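Local coordinates for protein leucine aminopeptidase 2 (Saccharomyces cerevisiae, PDB 2XQ0) that removes N-terminal residues from peptides, preferentially di- and tripeptides, as a zinc-dependent aminopeptidase, and has low epoxide hydrolase activity in vitro, at residues Ala45-His58 / Ser107-Thr120. Numbering follows the deposited sequence.
Sequences AISGSVTFQLKKLH and SCNDNFTLNIQFRT
Strands 45-56 and 111-120 pair antiparallel, their axes 4.6 Å apart at closest and their directions 157° apart. Gly48, Val50, Phe52 and Leu54 exchange backbone hydrogen bonds in both directions with Phe118, Ile116, Leu114 and Phe112. At one end the pattern changes: Ile46 N donates to the side-chain OG1 of Thr120 at 2.8 Å, while Thr120 N donates to Ile46 O. At the other, Lys56 N donates to Asp110 O.

The face with Ser49, Thr51 and Gln53 is polar. Asn115 ND2 gives a 2.7 Å bond to Thr51 OG1, which lies in the amide plane, and a weak one to Ser49 OG. Its CG is anti to the backbone N (chi1 -177°), which brings the amide across to both hydroxyls. A leucine in its place would probably leave these hydroxyls without their amide donor. Thr113 OG1 donates to Gln53 OE1 at 2.7 Å, the two side chains lying side by side. The methyls Thr51 CG2 and Thr113 CG2 press tightly together, 3.4 Å apart.

The other face is apolar. Leu54 CB sits over one face of the Phe112 ring, 4.1 Å from its centroid, and Leu54 CD1 reaches Phe112 CZ. Phe52 CD2 lies beside Leu114 CD2, and Val50 CG1 meets Phe118 CE1.

The pair lies inside the large mixed sheet of the M1 N-terminal domain, between strands 28-40 and 74-81. Leu67 and Leu69 of strand 66-69 pack on its apolar face, against Phe52, Leu54, Phe112 and Ile116.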
loop_
_atom_site.group_PDB
_atom_site.type_symbol
_atom_site.label_atom_id
_atom_site.label_comp_id
_atom_site.label_asym_id
_atom_site.label_seq_id
_atom_site.Cartn_x
_atom_site.Cartn_y
_atom_site.Cartn_z
ATOM N N ALA A 45 -4.773 -23.598 7.958
ATOM C CA ALA A 45 -5.619 -23.555 6.780
ATOM C C ALA A 45 -6.947 -22.872 7.075
ATOM O O ALA A 45 -7.461 -22.913 8.191
ATOM C CB ALA A 45 -5.870 -24.972 6.246
ATOM N N ILE A 46 -7.489 -22.225 6.059
ATOM C CA ILE A 46 -8.862 -21.768 6.088
ATOM C C ILE A 46 -9.646 -22.629 5.101
ATOM O O ILE A 46 -9.201 -22.869 3.979
ATOM C CB ILE A 46 -8.942 -20.273 5.767
ATOM C CG1 ILE A 46 -8.347 -19.474 6.937
ATOM C CG2 ILE A 46 -10.384 -19.847 5.555
ATOM C CD1 ILE A 46 -8.366 -17.981 6.731
ATOM N N SER A 47 -10.798 -23.129 5.532
ATOM C CA SER A 47 -11.553 -24.067 4.718
ATOM C C SER A 47 -13.003 -23.649 4.797
ATOM O O SER A 47 -13.376 -22.856 5.647
ATOM C CB SER A 47 -11.390 -25.506 5.242
ATOM O OG SER A 47 -11.820 -25.597 6.602
ATOM N N GLY A 48 -13.827 -24.186 3.916
ATOM C CA GLY A 48 -15.241 -23.893 3.965
ATOM C C GLY A 48 -15.735 -23.767 2.558
ATOM O O GLY A 48 -15.317 -24.516 1.670
ATOM N N SER A 49 -16.621 -22.813 2.330
ATOM C CA SER A 49 -17.190 -22.706 1.009
ATOM C C SER A 49 -17.503 -21.260 0.668
ATOM O O SER A 49 -17.711 -20.438 1.550
ATOM C CB SER A 49 -18.445 -23.562 0.913
ATOM O OG SER A 49 -19.530 -22.926 1.557
ATOM N N VAL A 50 -17.508 -20.961 -0.625
ATOM C CA VAL A 50 -17.920 -19.665 -1.114
ATOM C C VAL A 50 -19.148 -19.863 -1.972
ATOM O O VAL A 50 -19.228 -20.807 -2.773
ATOM C CB VAL A 50 -16.808 -18.925 -1.910
ATOM C CG1 VAL A 50 -16.231 -19.789 -3.042
ATOM C CG2 VAL A 50 -17.344 -17.600 -2.475
ATOM N N THR A 51 -20.132 -18.998 -1.778
ATOM C CA THR A 51 -21.351 -19.069 -2.573
ATOM C C THR A 51 -21.526 -17.758 -3.330
ATOM O O THR A 51 -21.514 -16.690 -2.733
ATOM C CB THR A 51 -22.592 -19.305 -1.683
ATOM O OG1 THR A 51 -22.380 -20.445 -0.848
ATOM C CG2 THR A 51 -23.828 -19.528 -2.536
ATOM N N PHE A 52 -21.669 -17.853 -4.644
ATOM C CA PHE A 52 -21.935 -16.704 -5.501
ATOM C C PHE A 52 -23.362 -16.771 -6.025
ATOM O O PHE A 52 -23.831 -17.837 -6.467
ATOM C CB PHE A 52 -21.019 -16.714 -6.723
ATOM C CG PHE A 52 -19.555 -16.660 -6.395
ATOM C CD1 PHE A 52 -18.949 -15.460 -6.061
ATOM C CD2 PHE A 52 -18.775 -17.804 -6.454
ATOM C CE1 PHE A 52 -17.601 -15.407 -5.788
ATOM C CE2 PHE A 52 -17.429 -17.758 -6.167
ATOM C CZ PHE A 52 -16.843 -16.557 -5.832
ATOM N N GLN A 53 -24.042 -15.635 -6.012
ATOM C CA GLN A 53 -25.269 -15.487 -6.773
ATOM C C GLN A 53 -24.815 -14.844 -8.076
ATOM O O GLN A 53 -24.244 -13.750 -8.069
ATOM C CB GLN A 53 -26.267 -14.576 -6.060
ATOM C CG GLN A 53 -26.562 -14.942 -4.624
ATOM C CD GLN A 53 -27.262 -16.264 -4.508
ATOM O OE1 GLN A 53 -27.999 -16.671 -5.411
ATOM N NE2 GLN A 53 -27.042 -16.954 -3.392
ATOM N N LEU A 54 -25.040 -15.533 -9.189
ATOM C CA LEU A 54 -24.541 -15.068 -10.483
ATOM C C LEU A 54 -25.648 -14.872 -11.505
ATOM O O LEU A 54 -26.740 -15.434 -11.373
ATOM C CB LEU A 54 -23.517 -16.054 -11.047
ATOM C CG LEU A 54 -22.273 -16.368 -10.223
ATOM C CD1 LEU A 54 -21.379 -17.340 -10.993
ATOM C CD2 LEU A 54 -21.527 -15.086 -9.882
ATOM N N LYS A 55 -25.353 -14.079 -12.532
ATOM C CA LYS A 55 -26.254 -13.932 -13.666
ATOM C C LYS A 55 -25.480 -14.035 -14.973
ATOM O O LYS A 55 -24.526 -13.287 -15.204
ATOM C CB LYS A 55 -27.021 -12.611 -13.598
ATOM C CG LYS A 55 -28.019 -12.397 -14.736
ATOM C CD LYS A 55 -28.956 -11.222 -14.450
ATOM C CE LYS A 55 -28.183 -9.924 -14.205
ATOM N NZ LYS A 55 -29.061 -8.793 -13.766
ATOM N N LYS A 56 -25.887 -14.977 -15.820
ATOM C CA LYS A 56 -25.309 -15.120 -17.149
ATOM C C LYS A 56 -25.615 -13.866 -17.958
ATOM O O LYS A 56 -26.758 -13.410 -18.001
ATOM C CB LYS A 56 -25.899 -16.333 -17.877
ATOM C CG LYS A 56 -25.801 -17.653 -17.129
ATOM C CD LYS A 56 -26.356 -18.803 -17.969
ATOM C CE LYS A 56 -26.525 -20.075 -17.149
ATOM N NZ LYS A 56 -26.833 -21.245 -18.019
ATOM N N LEU A 57 -24.590 -13.311 -18.593
ATOM C CA LEU A 57 -24.771 -12.174 -19.478
ATOM C C LEU A 57 -24.819 -12.671 -20.929
ATOM O O LEU A 57 -24.194 -13.678 -21.276
ATOM C CB LEU A 57 -23.650 -11.151 -19.275
ATOM C CG LEU A 57 -23.406 -10.633 -17.844
ATOM C CD1 LEU A 57 -22.262 -9.636 -17.825
ATOM C CD2 LEU A 57 -24.657 -10.002 -17.257
ATOM N N HIS A 58 -25.589 -11.989 -21.770
ATOM C CA HIS A 58 -25.688 -12.374 -23.175
ATOM C C HIS A 58 -25.454 -11.164 -24.074
ATOM O O HIS A 58 -24.791 -11.264 -25.105
ATOM C CB HIS A 58 -27.050 -13.011 -23.486
ATOM C CG HIS A 58 -27.264 -14.348 -22.842
ATOM N ND1 HIS A 58 -28.135 -14.537 -21.790
ATOM C CD2 HIS A 58 -26.729 -15.564 -23.110
ATOM C CE1 HIS A 58 -28.124 -15.810 -21.434
ATOM N NE2 HIS A 58 -27.279 -16.455 -22.217
ATOM N N SER A 107 -26.977 -25.264 -15.475
ATOM C CA SER A 107 -28.064 -24.597 -14.767
ATOM C C SER A 107 -29.135 -24.151 -15.749
ATOM O O SER A 107 -28.839 -23.764 -16.881
ATOM C CB SER A 107 -27.549 -23.400 -13.966
ATOM O OG SER A 107 -27.075 -22.375 -14.819
ATOM N N CYS A 108 -30.385 -24.205 -15.305
ATOM C CA CYS A 108 -31.517 -23.951 -16.183
ATOM C C CYS A 108 -31.677 -22.470 -16.517
ATOM O O CYS A 108 -31.912 -22.111 -17.672
ATOM C CB CYS A 108 -32.803 -24.507 -15.566
ATOM S SG CYS A 108 -32.822 -26.314 -15.392
ATOM N N ASN A 109 -31.534 -21.612 -15.513
ATOM C CA ASN A 109 -31.829 -20.193 -15.691
ATOM C C ASN A 109 -30.609 -19.294 -15.775
ATOM O O ASN A 109 -29.501 -19.701 -15.429
ATOM C CB ASN A 109 -32.748 -19.704 -14.577
ATOM C CG ASN A 109 -34.037 -20.488 -14.514
ATOM O OD1 ASN A 109 -35.079 -20.024 -14.971
ATOM N ND2 ASN A 109 -33.971 -21.695 -13.962
ATOM N N ASP A 110 -30.827 -18.067 -16.240
ATOM C CA ASP A 110 -29.759 -17.076 -16.332
ATOM C C ASP A 110 -29.220 -16.733 -14.952
ATOM O O ASP A 110 -28.010 -16.568 -14.777
ATOM C CB ASP A 110 -30.243 -15.809 -17.036
ATOM C CG ASP A 110 -30.263 -15.951 -18.545
ATOM O OD1 ASP A 110 -30.081 -17.085 -19.048
ATOM O OD2 ASP A 110 -30.461 -14.924 -19.229
ATOM N N ASN A 111 -30.127 -16.626 -13.980
ATOM C CA ASN A 111 -29.760 -16.421 -12.583
ATOM C C ASN A 111 -29.565 -17.760 -11.886
ATOM O O ASN A 111 -30.412 -18.653 -11.998
ATOM C CB ASN A 111 -30.829 -15.610 -11.843
ATOM C CG ASN A 111 -30.800 -14.145 -12.201
ATOM O OD1 ASN A 111 -30.353 -13.311 -11.413
ATOM N ND2 ASN A 111 -31.277 -13.819 -13.395
ATOM N N PHE A 112 -28.452 -17.905 -11.170
ATOM C CA PHE A 112 -28.152 -19.178 -10.522
ATOM C C PHE A 112 -27.212 -19.001 -9.335
ATOM O O PHE A 112 -26.576 -17.953 -9.174
ATOM C CB PHE A 112 -27.612 -20.203 -11.536
ATOM C CG PHE A 112 -26.256 -19.846 -12.126
ATOM C CD1 PHE A 112 -25.093 -20.402 -11.611
ATOM C CD2 PHE A 112 -26.152 -18.978 -13.204
ATOM C CE1 PHE A 112 -23.846 -20.103 -12.155
ATOM C CE2 PHE A 112 -24.904 -18.666 -13.758
ATOM C CZ PHE A 112 -23.745 -19.229 -13.228
ATOM N N THR A 113 -27.159 -20.022 -8.488
ATOM C CA THR A 113 -26.296 -20.007 -7.323
ATOM C C THR A 113 -25.169 -21.005 -7.521
ATOM O O THR A 113 -25.401 -22.145 -7.963
ATOM C CB THR A 113 -27.087 -20.365 -6.064
ATOM O OG1 THR A 113 -28.093 -19.368 -5.842
ATOM C CG2 THR A 113 -26.175 -20.428 -4.852
ATOM N N LEU A 114 -23.950 -20.563 -7.210
ATOM C CA LEU A 114 -22.746 -21.383 -7.349
ATOM C C LEU A 114 -22.053 -21.554 -6.001
ATOM O O LEU A 114 -21.651 -20.569 -5.378
ATOM C CB LEU A 114 -21.789 -20.735 -8.342
ATOM C CG LEU A 114 -20.377 -21.320 -8.356
ATOM C CD1 LEU A 114 -20.411 -22.787 -8.748
ATOM C CD2 LEU A 114 -19.482 -20.534 -9.286
ATOM N N ASN A 115 -21.930 -22.798 -5.543
ATOM C CA ASN A 115 -21.234 -23.080 -4.294
ATOM C C ASN A 115 -19.989 -23.933 -4.530
ATOM O O ASN A 115 -20.042 -24.973 -5.190
ATOM C CB ASN A 115 -22.160 -23.767 -3.285
ATOM C CG ASN A 115 -21.483 -24.020 -1.941
ATOM O OD1 ASN A 115 -20.924 -25.090 -1.705
ATOM N ND2 ASN A 115 -21.534 -23.039 -1.062
ATOM N N ILE A 116 -18.863 -23.488 -3.993
ATOM C CA ILE A 116 -17.618 -24.241 -4.105
ATOM C C ILE A 116 -17.022 -24.474 -2.724
ATOM O O ILE A 116 -16.728 -23.519 -2.000
ATOM C CB ILE A 116 -16.590 -23.468 -4.923
ATOM C CG1 ILE A 116 -17.191 -23.025 -6.265
ATOM C CG2 ILE A 116 -15.316 -24.292 -5.098
ATOM C CD1 ILE A 116 -16.438 -21.899 -6.918
ATOM N N GLN A 117 -16.825 -25.735 -2.369
ATOM C CA GLN A 117 -16.142 -26.077 -1.132
ATOM C C GLN A 117 -14.668 -26.212 -1.413
ATOM O O GLN A 117 -14.269 -26.816 -2.406
ATOM C CB GLN A 117 -16.653 -27.396 -0.559
ATOM C CG GLN A 117 -18.073 -27.349 -0.060
ATOM C CD GLN A 117 -18.585 -28.726 0.275
ATOM O OE1 GLN A 117 -17.957 -29.462 1.039
ATOM N NE2 GLN A 117 -19.719 -29.093 -0.308
ATOM N N PHE A 118 -13.854 -25.669 -0.523
ATOM C CA PHE A 118 -12.428 -25.661 -0.758
ATOM C C PHE A 118 -11.702 -25.519 0.563
ATOM O O PHE A 118 -12.322 -25.230 1.595
ATOM C CB PHE A 118 -12.071 -24.473 -1.664
ATOM C CG PHE A 118 -12.259 -23.145 -0.998
ATOM C CD1 PHE A 118 -13.512 -22.554 -0.939
ATOM C CD2 PHE A 118 -11.193 -22.503 -0.403
ATOM C CE1 PHE A 118 -13.686 -21.339 -0.309
ATOM C CE2 PHE A 118 -11.364 -21.306 0.226
ATOM C CZ PHE A 118 -12.616 -20.721 0.283
ATOM N N ARG A 119 -10.385 -25.703 0.518
ATOM C CA ARG A 119 -9.518 -25.302 1.613
ATOM C C ARG A 119 -8.231 -24.684 1.058
ATOM O O ARG A 119 -7.807 -24.999 -0.057
ATOM C CB ARG A 119 -9.200 -26.499 2.518
ATOM C CG ARG A 119 -8.516 -27.649 1.800
ATOM C CD ARG A 119 -8.372 -28.887 2.706
ATOM N NE ARG A 119 -7.531 -28.581 3.858
ATOM C CZ ARG A 119 -7.980 -28.423 5.100
ATOM N NH1 ARG A 119 -9.273 -28.571 5.371
ATOM N NH2 ARG A 119 -7.126 -28.140 6.079
ATOM N N THR A 120 -7.618 -23.795 1.835
ATOM C CA THR A 120 -6.300 -23.293 1.496
ATOM C C THR A 120 -5.226 -24.367 1.692
ATOM O O THR A 120 -5.442 -25.367 2.381
ATOM C CB THR A 120 -5.947 -22.009 2.275
ATOM O OG1 THR A 120 -5.932 -22.262 3.701
ATOM C CG2 THR A 120 -6.954 -20.928 1.958
HETATM O O HOH W 1 -29.095 -15.715 -8.332
HETATM O O HOH W 2 -30.408 -10.286 -11.660
#